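PDB 5UG1: acyltransferase from Streptococcus pneumoniae, which probably transfers acetyl groups onto peptidoglycan, serving as the catalytic domain of O-acetyltransferase A, an antivirulence target in Gram-positive pathogens. Local coordinates for residues 4-9 against 55-60; 40-45 against 78-83; 72-77 against 110-115; 86-91 against 166-171. All coordinates share one frame; numbering follows the deposited sequence.

Contact 1 (4-9 against 55-60); sequences DGTMLI and PKTVVI
Val59 and Leu8 form the apolar centre where two neighbouring strands of the central parallel beta-sheet of this atypical alpha/beta hydrolase fold meet. Their branches cross obliquely, Leu8 CD1 lying 3.8 Å from Val59 CG1; with CG1 anti to the backbone N, Val59 sends its other methyl, CG2, to Thr6 CG2. These residues and Thr57 share the face that helix 150-171 covers. On the opposite face Ile9 CD1 reaches both Val58 CG1 and Ile60 CD1, at 4.1 and 4.0 Å, beneath helix 38-50, while Pro55 CD lies 3.6 Å from Met7 CB. The parallel pairing is documented by four backbone bonds in which Met7, Thr57 and Val59 each donate through N and accept through O: Thr57 N to Gly5 O, Met7 N to Thr57 O, Val59 N to Met7 O and Ile9 N to Val59 O. The last is the shortest, with N to O 2.8 Å and an angle of 166° at the hydrogen. At the polar edge Lys56, bent at chi3 (94°), runs alongside Asp4 in a long, weak salt bridge. Beside it a water donates to Asp4 OD1 and Gly5 O and accepts from Thr57 OG1 at 2.5 Å.

Contact 2 (40-45 against 78-83); sequences TANEIM and VKNLPK
Met45 carries most of this contact between helix 38-50 and the C-terminal end of helix 70-80 with the residues that follow it. The two helices lie on the same side of the parallel sheet; helix 70-80 is the crossover helix of the beta-alpha-beta unit formed with strands 57-61 and 86-90. The Met45 chain leaves its helix fully extended, CG anti to the backbone N (chi1 -178°), and turns only at chi3 (66°). That bend brings the methyl against backbone rather than side chain: CE sits 3.6 Å from Asn80 O and 3.7 Å from Leu81 N. The sulfur is left to face Leu81, where the two side chains cross at about a right angle, SD 4.0 Å from Leu81 CD1, and, more loosely, Pro82 CD. One turn earlier Asn42 approaches tip first, its OD1 3.6 Å from Asn80 CB, with the two amide planes 67° apart. No hydrogen bond links the segments directly. Asn80 ND2 bonds to Ser76 O, and Asn42 ND2 to Ser76 OG; Ser76 is thus a polar partner of both amides, weakly for Asn42. Further out, Ile9 of the sheet packs under Met45, Leu54 and Ile77 also touch it, and Lys177 NZ bonds to Leu81 O. The backbone of Met45 is held in its helix, N donating to Ala41 O at 2.8 Å.

Contact 3 (72-77 against 110-115); sequences DDWDSI and AYMREL
Trp74 leaves helix 72-77 toward helix 110-115, and its CB already touches Leu115 CD1 at 3.8 Å, with Tyr111 CD2 slightly farther away. With CG anti to the carbonyl carbon (chi1 -72°), the indole presents one face to Met112. Over the five-membered ring stands Met112 CG, 3.6 Å from the centroid and only 5° off the normal, a CH-pi contact. The sulfur follows obliquely in a Met-aromatic contact, SD lying 3.5 Å from Trp74 CE2. Because Met112 bends at chi3 (68°), its methyl continues over the six-membered ring, CE reaching CZ2 at 3.4 Å and CH2 at 3.5 Å; thus CG, SD and CE successively cover the indole. Beside this apolar packing, Tyr111 OH donates to the syn lone pair of Asp75 OD1 at a very short 2.4 Å. The short helix axes approach to 10.4 Å and are roughly parallel, with both helices on one side of the sheet. There the indole reaches from the helices to the sheet, packing also on Thr38 of helix 38-50, Ile60 of strand 57-61 and Leu89 of strand 86-90.

Contact 4 (86-91 against 166-171); sequences HMILVT and TALQTA
Ile88 has the most surface buried where strand 86-90 meets the C-terminal helix 150-171, a strand-helix packing on one side of the parallel sheet of this alpha/beta domain. The short axes come within 9.5 Å and run roughly antiparallel, at 150°. With CG1 anti to the carbonyl carbon (chi1 -68°) and chi2 trans, Ile88 divides its branches: CD1 reaches out to Leu168, 3.5 Å from CD2, the two side chains crossing at about a right angle, whereas CG2 lies 3.9 Å from Ala167 CB. Ala171, one turn beyond Ala167, comes next in burial. Its methyl is 4.4 Å from Ile88 CD1 but much closer to His86, with CB 3.4 Å from NE2 and 3.5 Å from CD2; Ala171 O stands over one face of the same imidazole. Both alanines face the strand, and their methyls meet Ile88 and His86. His86, third in burial, has its polar atoms engaged elsewhere: NE2 bonds to Thr123 OG1 on the adjoining strand and ND1 to Pro175 O. The latter partner, a carbonyl, suggests that ND1 carries a proton, and the sodium ion about 6 Å from the side chain would be expected to disfavour a positive imidazole. Since no hydrogen bond joins the two segments, their fit rests on methyls packed against methyls and against the imidazole, whose nitrogens are satisfied by residues outside the two segments.

All four contacts are built on or against one five-stranded parallel sheet, ordered 29-32, 6-10, 57-61, 86-90, 122-125. Contact 1 pairs two of its central strands; contact 4, about 10 Å away between centres, uses the next strand, whose backbone probably bonds to Val58. Contacts 2 and 3, 12 Å apart, share helix 70-80 on one side of the sheet, whereas helix 150-171 of contact 4 covers the other. Along the chain contacts 1 and 2 interlock, as do 2 and 3, and 3 and 4. This strand order is consistent with an SGNH-hydrolase-like fold: strand 6-10 leads to Ser12 in the methanesulfonic acid pocket, probably in a triad with His145 and Asp142.

Contact 1 (4-9 against 55-60)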
loop_
_atom_site.group_PDB
_atom_site.type_symbol
_atom_site.label_atom_id
_atom_site.label_comp_id
_atom_site.label_asym_id
_atom_site.label_seq_id
_atom_site.Cartn_x
_atom_site.Cartn_y
_atom_site.Cartn_z
ATOM N N ASP A 4 9.780 15.673 -7.748
ATOM C CA ASP A 4 9.769 14.895 -6.533
ATOM C C ASP A 4 8.414 15.008 -5.863
ATOM O O ASP A 4 7.656 15.953 -6.090
ATOM C CB ASP A 4 10.879 15.350 -5.593
ATOM C CG ASP A 4 11.756 14.205 -5.161
ATOM O OD1 ASP A 4 11.397 13.538 -4.171
ATOM O OD2 ASP A 4 12.781 13.949 -5.836
ATOM N N GLY A 5 8.113 14.019 -5.034
ATOM C CA GLY A 5 6.822 13.972 -4.383
ATOM C C GLY A 5 6.310 12.560 -4.227
ATOM O O GLY A 5 6.828 11.625 -4.848
ATOM N N THR A 6 5.273 12.405 -3.411
ATOM C CA THR A 6 4.694 11.110 -3.094
ATOM C C THR A 6 3.182 11.185 -3.238
ATOM O O THR A 6 2.546 12.080 -2.676
ATOM C CB THR A 6 5.068 10.683 -1.676
ATOM O OG1 THR A 6 6.494 10.702 -1.534
ATOM C CG2 THR A 6 4.551 9.287 -1.386
ATOM N N MET A 7 2.621 10.268 -4.018
ATOM C CA MET A 7 1.183 10.048 -4.088
ATOM C C MET A 7 0.895 8.626 -3.628
ATOM O O MET A 7 1.514 7.670 -4.116
ATOM C CB MET A 7 0.640 10.267 -5.510
ATOM C CG MET A 7 -0.863 10.034 -5.621
ATOM S SD MET A 7 -1.519 10.402 -7.233
ATOM C CE MET A 7 -1.593 12.195 -7.222
ATOM N N LEU A 8 -0.022 8.491 -2.678
ATOM C CA LEU A 8 -0.540 7.197 -2.260
ATOM C C LEU A 8 -1.901 6.987 -2.919
ATOM O O LEU A 8 -2.768 7.865 -2.854
ATOM C CB LEU A 8 -0.655 7.126 -0.738
ATOM C CG LEU A 8 -1.051 5.774 -0.142
ATOM C CD1 LEU A 8 -0.403 5.601 1.205
ATOM C CD2 LEU A 8 -2.577 5.653 -0.017
ATOM N N ILE A 9 -2.065 5.853 -3.594
ATOM C CA ILE A 9 -3.342 5.430 -4.163
ATOM C C ILE A 9 -3.750 4.195 -3.380
ATOM O O ILE A 9 -3.090 3.152 -3.480
ATOM C CB ILE A 9 -3.234 5.104 -5.657
ATOM C CG1 ILE A 9 -2.639 6.267 -6.451
ATOM C CG2 ILE A 9 -4.597 4.644 -6.219
ATOM C CD1 ILE A 9 -1.878 5.787 -7.693
ATOM N N PRO A 55 3.582 11.988 -9.161
ATOM C CA PRO A 55 4.939 12.395 -8.784
ATOM C C PRO A 55 5.850 11.176 -8.730
ATOM O O PRO A 55 5.421 10.049 -8.970
ATOM C CB PRO A 55 4.733 13.003 -7.401
ATOM C CG PRO A 55 3.647 12.115 -6.822
ATOM C CD PRO A 55 2.715 11.830 -7.978
ATOM N N LYS A 56 7.106 11.419 -8.340
ATOM C CA LYS A 56 8.155 10.414 -8.485
ATOM C C LYS A 56 7.837 9.133 -7.720
ATOM O O LYS A 56 7.990 8.032 -8.249
ATOM C CB LYS A 56 9.497 10.976 -8.019
ATOM C CG LYS A 56 10.631 9.992 -8.234
ATOM C CD LYS A 56 11.941 10.531 -7.752
ATOM C CE LYS A 56 12.213 10.095 -6.330
ATOM N NZ LYS A 56 13.532 10.614 -5.851
ATOM N N THR A 57 7.433 9.247 -6.466
ATOM C CA THR A 57 7.210 8.072 -5.639
ATOM C C THR A 57 5.719 7.757 -5.594
ATOM O O THR A 57 4.902 8.621 -5.256
ATOM C CB THR A 57 7.764 8.280 -4.231
ATOM O OG1 THR A 57 9.095 8.804 -4.323
ATOM C CG2 THR A 57 7.808 6.970 -3.496
ATOM N N VAL A 58 5.377 6.517 -5.936
ATOM C CA VAL A 58 4.002 6.032 -5.997
ATOM C C VAL A 58 3.827 4.960 -4.928
ATOM O O VAL A 58 4.596 3.990 -4.874
ATOM C CB VAL A 58 3.673 5.470 -7.393
ATOM C CG1 VAL A 58 2.190 5.121 -7.496
ATOM C CG2 VAL A 58 4.099 6.456 -8.481
ATOM N N VAL A 59 2.824 5.127 -4.078
ATOM C CA VAL A 59 2.509 4.143 -3.051
ATOM C C VAL A 59 1.184 3.489 -3.412
ATOM O O VAL A 59 0.154 4.168 -3.503
ATOM C CB VAL A 59 2.452 4.769 -1.650
ATOM C CG1 VAL A 59 2.327 3.666 -0.611
ATOM C CG2 VAL A 59 3.708 5.623 -1.394
ATOM N N ILE A 60 1.213 2.171 -3.609
ATOM C CA ILE A 60 0.029 1.384 -3.939
ATOM C C ILE A 60 -0.382 0.665 -2.659
ATOM O O ILE A 60 0.247 -0.321 -2.258
ATOM C CB ILE A 60 0.294 0.394 -5.084
ATOM C CG1 ILE A 60 0.806 1.113 -6.336
ATOM C CG2 ILE A 60 -0.981 -0.434 -5.399
ATOM C CD1 ILE A 60 -0.094 2.280 -6.854
HETATM O O HOH W 1 9.595 11.261 -3.936
#

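Contact 2 (40-45 against 78-83)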
loop_
_atom_site.group_PDB
_atom_site.type_symbol
_atom_site.label_atom_id
_atom_site.label_comp_id
_atom_site.label_asym_id
_atom_site.label_seq_id
_atom_site.Cartn_x
_atom_site.Cartn_y
_atom_site.Cartn_z
ATOM N N THR A 40 -8.226 -1.103 -9.931
ATOM C CA THR A 40 -8.552 0.297 -10.189
ATOM C C THR A 40 -7.385 1.214 -9.835
ATOM O O THR A 40 -7.233 2.275 -10.450
ATOM C CB THR A 40 -9.824 0.729 -9.438
ATOM O OG1 THR A 40 -9.619 0.634 -8.029
ATOM C CG2 THR A 40 -11.012 -0.138 -9.823
ATOM N N ALA A 41 -6.552 0.819 -8.867
ATOM C CA ALA A 41 -5.346 1.584 -8.560
ATOM C C ALA A 41 -4.400 1.637 -9.755
ATOM O O ALA A 41 -3.743 2.661 -9.996
ATOM C CB ALA A 41 -4.640 0.974 -7.349
ATOM N N ASN A 42 -4.293 0.524 -10.488
ATOM C CA ASN A 42 -3.539 0.493 -11.740
ATOM C C ASN A 42 -4.063 1.542 -12.714
ATOM O O ASN A 42 -3.290 2.279 -13.336
ATOM C CB ASN A 42 -3.640 -0.913 -12.352
ATOM C CG ASN A 42 -2.486 -1.242 -13.298
ATOM O OD1 ASN A 42 -1.744 -0.355 -13.719
ATOM N ND2 ASN A 42 -2.334 -2.531 -13.635
ATOM N N GLU A 43 -5.387 1.605 -12.869
ATOM C CA GLU A 43 -6.002 2.575 -13.771
ATOM C C GLU A 43 -5.809 4.001 -13.261
ATOM O O GLU A 43 -5.471 4.900 -14.040
ATOM C CB GLU A 43 -7.483 2.238 -13.940
ATOM C CG GLU A 43 -7.741 0.846 -14.567
ATOM C CD GLU A 43 -9.124 0.303 -14.229
ATOM O OE1 GLU A 43 -9.835 0.950 -13.428
ATOM O OE2 GLU A 43 -9.503 -0.769 -14.753
ATOM N N ILE A 44 -5.996 4.216 -11.954
ATOM C CA ILE A 44 -5.756 5.532 -11.344
ATOM C C ILE A 44 -4.311 5.966 -11.549
ATOM O O ILE A 44 -4.037 7.132 -11.878
ATOM C CB ILE A 44 -6.118 5.508 -9.844
ATOM C CG1 ILE A 44 -7.625 5.299 -9.655
ATOM C CG2 ILE A 44 -5.669 6.800 -9.140
ATOM C CD1 ILE A 44 -8.039 5.139 -8.199
ATOM N N MET A 45 -3.363 5.030 -11.363
ATOM C CA MET A 45 -1.943 5.335 -11.536
ATOM C C MET A 45 -1.646 5.886 -12.929
ATOM O O MET A 45 -1.026 6.947 -13.073
ATOM C CB MET A 45 -1.101 4.085 -11.284
ATOM C CG MET A 45 0.405 4.355 -11.401
ATOM S SD MET A 45 1.404 2.876 -11.209
ATOM C CE MET A 45 0.905 1.951 -12.674
ATOM N N VAL A 78 2.906 -3.436 -11.587
ATOM C CA VAL A 78 4.353 -3.294 -11.632
ATOM C C VAL A 78 4.814 -3.065 -13.058
ATOM O O VAL A 78 5.656 -2.201 -13.320
ATOM C CB VAL A 78 5.025 -4.527 -11.007
ATOM C CG1 VAL A 78 6.514 -4.562 -11.378
ATOM C CG2 VAL A 78 4.802 -4.517 -9.489
ATOM N N LYS A 79 4.252 -3.814 -14.009
ATOM C CA LYS A 79 4.618 -3.622 -15.413
ATOM C C LYS A 79 4.280 -2.210 -15.888
ATOM O O LYS A 79 5.021 -1.608 -16.673
ATOM C CB LYS A 79 3.898 -4.662 -16.279
ATOM C CG LYS A 79 3.980 -4.421 -17.788
ATOM C CD LYS A 79 5.336 -4.798 -18.359
ATOM C CE LYS A 79 5.449 -4.433 -19.834
ATOM N NZ LYS A 79 4.342 -5.014 -20.651
ATOM N N ASN A 80 3.168 -1.665 -15.422
ATOM C CA ASN A 80 2.648 -0.429 -15.978
ATOM C C ASN A 80 3.170 0.807 -15.266
ATOM O O ASN A 80 2.835 1.921 -15.681
ATOM C CB ASN A 80 1.117 -0.451 -15.963
ATOM C CG ASN A 80 0.538 -1.146 -17.197
ATOM O OD1 ASN A 80 0.430 -0.545 -18.266
ATOM N ND2 ASN A 80 0.170 -2.419 -17.050
ATOM N N LEU A 81 3.974 0.640 -14.219
ATOM C CA LEU A 81 4.602 1.790 -13.585
ATOM C C LEU A 81 5.364 2.580 -14.645
ATOM O O LEU A 81 6.166 1.993 -15.384
ATOM C CB LEU A 81 5.552 1.352 -12.471
ATOM C CG LEU A 81 6.314 2.458 -11.744
ATOM C CD1 LEU A 81 5.399 3.174 -10.752
ATOM C CD2 LEU A 81 7.548 1.909 -11.045
ATOM N N PRO A 82 5.108 3.878 -14.787
ATOM C CA PRO A 82 5.764 4.630 -15.860
ATOM C C PRO A 82 7.224 4.852 -15.536
ATOM O O PRO A 82 7.625 4.888 -14.370
ATOM C CB PRO A 82 4.997 5.960 -15.896
ATOM C CG PRO A 82 3.765 5.732 -15.075
ATOM C CD PRO A 82 4.137 4.702 -14.056
ATOM N N LYS A 83 8.021 4.983 -16.593
ATOM C CA LYS A 83 9.419 5.349 -16.444
ATOM C C LYS A 83 9.544 6.575 -15.553
ATOM O O LYS A 83 8.730 7.500 -15.631
ATOM C CB LYS A 83 10.031 5.637 -17.820
ATOM C CG LYS A 83 10.228 4.397 -18.664
ATOM C CD LYS A 83 10.865 4.719 -20.019
ATOM C CE LYS A 83 9.835 4.693 -21.152
ATOM N NZ LYS A 83 10.461 4.797 -22.509
#

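Contact 3 (72-77 against 110-115)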
loop_
_atom_site.group_PDB
_atom_site.type_symbol
_atom_site.label_atom_id
_atom_site.label_comp_id
_atom_site.label_asym_id
_atom_site.label_seq_id
_atom_site.Cartn_x
_atom_site.Cartn_y
_atom_site.Cartn_z
ATOM N N ASP A 72 -2.056 -11.627 -11.515
ATOM C CA ASP A 72 -2.129 -10.742 -12.674
ATOM C C ASP A 72 -2.142 -9.276 -12.256
ATOM O O ASP A 72 -1.495 -8.442 -12.893
ATOM C CB ASP A 72 -3.357 -11.064 -13.522
ATOM C CG ASP A 72 -3.212 -12.370 -14.292
ATOM O OD1 ASP A 72 -2.103 -12.944 -14.299
ATOM O OD2 ASP A 72 -4.204 -12.824 -14.896
ATOM N N ASP A 73 -2.860 -8.944 -11.181
ATOM C CA ASP A 73 -2.976 -7.539 -10.787
ATOM C C ASP A 73 -1.625 -6.955 -10.384
ATOM O O ASP A 73 -1.279 -5.839 -10.790
ATOM C CB ASP A 73 -3.998 -7.377 -9.654
ATOM C CG ASP A 73 -5.434 -7.179 -10.176
ATOM O OD1 ASP A 73 -5.605 -6.571 -11.256
ATOM O OD2 ASP A 73 -6.395 -7.631 -9.518
ATOM N N TRP A 74 -0.841 -7.685 -9.588
ATOM C CA TRP A 74 0.416 -7.106 -9.137
ATOM C C TRP A 74 1.473 -7.176 -10.219
ATOM O O TRP A 74 2.298 -6.262 -10.324
ATOM C CB TRP A 74 0.892 -7.787 -7.852
ATOM C CG TRP A 74 0.061 -7.390 -6.693
ATOM C CD1 TRP A 74 -0.791 -8.182 -5.979
ATOM C CD2 TRP A 74 -0.044 -6.070 -6.133
ATOM N NE1 TRP A 74 -1.403 -7.437 -4.992
ATOM C CE2 TRP A 74 -0.961 -6.140 -5.073
ATOM C CE3 TRP A 74 0.559 -4.844 -6.429
ATOM C CZ2 TRP A 74 -1.292 -5.028 -4.306
ATOM C CZ3 TRP A 74 0.244 -3.752 -5.661
ATOM C CH2 TRP A 74 -0.678 -3.843 -4.614
ATOM N N ASP A 75 1.465 -8.241 -11.026
ATOM C CA ASP A 75 2.275 -8.252 -12.240
ATOM C C ASP A 75 1.967 -7.034 -13.100
ATOM O O ASP A 75 2.875 -6.348 -13.579
ATOM C CB ASP A 75 2.015 -9.519 -13.045
ATOM C CG ASP A 75 2.731 -10.721 -12.499
ATOM O OD1 ASP A 75 3.563 -10.565 -11.573
ATOM O OD2 ASP A 75 2.458 -11.823 -13.018
ATOM N N SER A 76 0.680 -6.745 -13.290
ATOM C CA SER A 76 0.285 -5.691 -14.215
ATOM C C SER A 76 0.662 -4.309 -13.692
ATOM O O SER A 76 1.191 -3.479 -14.441
ATOM C CB SER A 76 -1.214 -5.754 -14.480
ATOM O OG SER A 76 -1.573 -4.735 -15.389
ATOM N N ILE A 77 0.361 -4.020 -12.424
ATOM C CA ILE A 77 0.621 -2.670 -11.942
ATOM C C ILE A 77 2.122 -2.413 -11.918
ATOM O O ILE A 77 2.586 -1.323 -12.268
ATOM C CB ILE A 77 -0.052 -2.436 -10.575
ATOM C CG1 ILE A 77 -0.249 -0.939 -10.331
ATOM C CG2 ILE A 77 0.729 -3.084 -9.444
ATOM C CD1 ILE A 77 -1.176 -0.643 -9.192
ATOM N N ALA A 110 2.708 -12.405 -0.052
ATOM C CA ALA A 110 3.966 -13.084 -0.358
ATOM C C ALA A 110 4.464 -12.732 -1.753
ATOM O O ALA A 110 5.661 -12.493 -1.953
ATOM C CB ALA A 110 3.796 -14.601 -0.221
ATOM N N TYR A 111 3.558 -12.711 -2.731
ATOM C CA TYR A 111 3.931 -12.402 -4.107
ATOM C C TYR A 111 4.425 -10.965 -4.251
ATOM O O TYR A 111 5.361 -10.703 -5.016
ATOM C CB TYR A 111 2.739 -12.653 -5.028
ATOM C CG TYR A 111 3.098 -12.645 -6.488
ATOM C CD1 TYR A 111 3.955 -13.610 -7.008
ATOM C CD2 TYR A 111 2.588 -11.685 -7.347
ATOM C CE1 TYR A 111 4.299 -13.613 -8.333
ATOM C CE2 TYR A 111 2.924 -11.684 -8.694
ATOM C CZ TYR A 111 3.783 -12.657 -9.177
ATOM O OH TYR A 111 4.141 -12.687 -10.506
ATOM N N MET A 112 3.787 -10.019 -3.551
ATOM C CA MET A 112 4.259 -8.635 -3.538
ATOM C C MET A 112 5.657 -8.536 -2.946
ATOM O O MET A 112 6.491 -7.773 -3.439
ATOM C CB MET A 112 3.297 -7.748 -2.745
ATOM C CG MET A 112 1.873 -7.699 -3.292
ATOM S SD MET A 112 0.706 -6.986 -2.119
ATOM C CE MET A 112 1.301 -5.286 -2.122
ATOM N N ARG A 113 5.932 -9.296 -1.881
ATOM C CA ARG A 113 7.293 -9.356 -1.364
ATOM C C ARG A 113 8.266 -9.832 -2.439
ATOM O O ARG A 113 9.384 -9.313 -2.539
ATOM C CB ARG A 113 7.356 -10.265 -0.139
ATOM C CG ARG A 113 6.596 -9.716 1.072
ATOM C CD ARG A 113 6.647 -10.661 2.269
ATOM N NE ARG A 113 5.693 -10.228 3.284
ATOM C CZ ARG A 113 4.622 -10.918 3.673
ATOM N NH1 ARG A 113 4.366 -12.122 3.174
ATOM N NH2 ARG A 113 3.814 -10.411 4.595
ATOM N N GLU A 114 7.851 -10.796 -3.274
ATOM C CA GLU A 114 8.766 -11.317 -4.292
ATOM C C GLU A 114 9.071 -10.258 -5.330
ATOM O O GLU A 114 10.218 -10.122 -5.772
ATOM C CB GLU A 114 8.184 -12.564 -4.962
ATOM C CG GLU A 114 7.811 -13.646 -3.973
ATOM C CD GLU A 114 7.574 -15.010 -4.603
ATOM O OE1 GLU A 114 6.924 -15.096 -5.667
ATOM O OE2 GLU A 114 8.045 -16.001 -4.019
ATOM N N LEU A 115 8.051 -9.497 -5.721
ATOM C CA LEU A 115 8.234 -8.446 -6.704
ATOM C C LEU A 115 9.137 -7.346 -6.162
ATOM O O LEU A 115 10.014 -6.854 -6.876
ATOM C CB LEU A 115 6.870 -7.885 -7.125
ATOM C CG LEU A 115 5.994 -8.799 -7.985
ATOM C CD1 LEU A 115 4.618 -8.168 -8.273
ATOM C CD2 LEU A 115 6.714 -9.131 -9.271
#

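Contact 4 (86-91 against 166-171)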
loop_
_atom_site.group_PDB
_atom_site.type_symbol
_atom_site.label_atom_id
_atom_site.label_comp_id
_atom_site.label_asym_id
_atom_site.label_seq_id
_atom_site.Cartn_x
_atom_site.Cartn_y
_atom_site.Cartn_z
ATOM N N HIS A 86 9.577 5.585 -8.630
ATOM C CA HIS A 86 9.803 4.508 -7.684
ATOM C C HIS A 86 8.454 4.141 -7.085
ATOM O O HIS A 86 7.600 5.007 -6.883
ATOM C CB HIS A 86 10.783 4.914 -6.581
ATOM C CG HIS A 86 11.295 3.756 -5.774
ATOM N ND1 HIS A 86 12.524 3.171 -6.002
ATOM C CD2 HIS A 86 10.745 3.080 -4.736
ATOM C CE1 HIS A 86 12.707 2.184 -5.141
ATOM N NE2 HIS A 86 11.642 2.105 -4.363
ATOM N N MET A 87 8.257 2.862 -6.816
ATOM C CA MET A 87 6.957 2.351 -6.418
ATOM C C MET A 87 7.091 1.637 -5.087
ATOM O O MET A 87 8.031 0.870 -4.883
ATOM C CB MET A 87 6.406 1.398 -7.480
ATOM C CG MET A 87 5.017 0.880 -7.252
ATOM S SD MET A 87 4.622 -0.329 -8.546
ATOM C CE MET A 87 3.005 0.275 -8.970
ATOM N N ILE A 88 6.152 1.892 -4.183
ATOM C CA ILE A 88 6.094 1.205 -2.897
ATOM C C ILE A 88 4.817 0.373 -2.844
ATOM O O ILE A 88 3.729 0.885 -3.128
ATOM C CB ILE A 88 6.168 2.211 -1.742
ATOM C CG1 ILE A 88 7.560 2.826 -1.730
ATOM C CG2 ILE A 88 5.845 1.560 -0.416
ATOM C CD1 ILE A 88 7.696 3.836 -0.718
ATOM N N LEU A 89 4.951 -0.907 -2.494
ATOM C CA LEU A 89 3.813 -1.817 -2.410
ATOM C C LEU A 89 3.482 -2.075 -0.943
ATOM O O LEU A 89 4.346 -2.532 -0.180
ATOM C CB LEU A 89 4.115 -3.129 -3.138
ATOM C CG LEU A 89 4.653 -2.993 -4.566
ATOM C CD1 LEU A 89 5.053 -4.354 -5.121
ATOM C CD2 LEU A 89 3.642 -2.308 -5.482
ATOM N N VAL A 90 2.234 -1.800 -0.549
ATOM C CA VAL A 90 1.778 -2.035 0.819
ATOM C C VAL A 90 1.026 -3.367 0.851
ATOM O O VAL A 90 -0.052 -3.501 0.254
ATOM C CB VAL A 90 0.903 -0.885 1.327
ATOM C CG1 VAL A 90 0.880 -0.892 2.860
ATOM C CG2 VAL A 90 1.416 0.449 0.809
ATOM N N THR A 91 1.587 -4.357 1.551
ATOM C CA THR A 91 0.994 -5.685 1.560
ATOM C C THR A 91 -0.335 -5.659 2.313
ATOM O O THR A 91 -0.508 -4.883 3.258
ATOM C CB THR A 91 1.931 -6.709 2.205
ATOM O OG1 THR A 91 2.319 -6.263 3.512
ATOM C CG2 THR A 91 3.189 -6.969 1.324
ATOM N N THR A 166 8.580 4.381 6.760
ATOM C CA THR A 166 9.845 3.655 6.795
ATOM C C THR A 166 10.231 3.141 5.414
ATOM O O THR A 166 11.404 3.180 5.046
ATOM C CB THR A 166 9.756 2.516 7.804
ATOM O OG1 THR A 166 9.625 3.075 9.113
ATOM C CG2 THR A 166 11.011 1.661 7.764
ATOM N N ALA A 167 9.256 2.669 4.629
ATOM C CA ALA A 167 9.537 2.257 3.255
ATOM C C ALA A 167 10.001 3.436 2.395
ATOM O O ALA A 167 10.931 3.299 1.593
ATOM C CB ALA A 167 8.298 1.605 2.642
ATOM N N LEU A 168 9.357 4.597 2.534
ATOM C CA LEU A 168 9.803 5.770 1.788
ATOM C C LEU A 168 11.233 6.142 2.149
ATOM O O LEU A 168 12.032 6.490 1.273
ATOM C CB LEU A 168 8.869 6.949 2.048
ATOM C CG LEU A 168 7.501 6.835 1.387
ATOM C CD1 LEU A 168 6.483 7.677 2.113
ATOM C CD2 LEU A 168 7.604 7.289 -0.044
ATOM N N GLN A 169 11.580 6.078 3.434
ATOM C CA GLN A 169 12.963 6.354 3.813
ATOM C C GLN A 169 13.901 5.326 3.202
ATOM O O GLN A 169 14.973 5.675 2.702
ATOM C CB GLN A 169 13.111 6.381 5.334
ATOM C CG GLN A 169 12.383 7.528 5.989
ATOM C CD GLN A 169 12.797 7.724 7.433
ATOM O OE1 GLN A 169 12.387 6.966 8.320
ATOM N NE2 GLN A 169 13.622 8.741 7.678
ATOM N N THR A 170 13.504 4.048 3.231
ATOM C CA THR A 170 14.287 3.001 2.579
ATOM C C THR A 170 14.473 3.295 1.096
ATOM O O THR A 170 15.576 3.136 0.556
ATOM C CB THR A 170 13.599 1.646 2.761
ATOM O OG1 THR A 170 13.531 1.308 4.153
ATOM C CG2 THR A 170 14.342 0.554 1.991
ATOM N N ALA A 171 13.405 3.732 0.424
ATOM C CA ALA A 171 13.424 3.945 -1.015
ATOM C C ALA A 171 14.178 5.202 -1.424
ATOM O O ALA A 171 14.365 5.420 -2.626
ATOM C CB ALA A 171 11.994 4.015 -1.568
#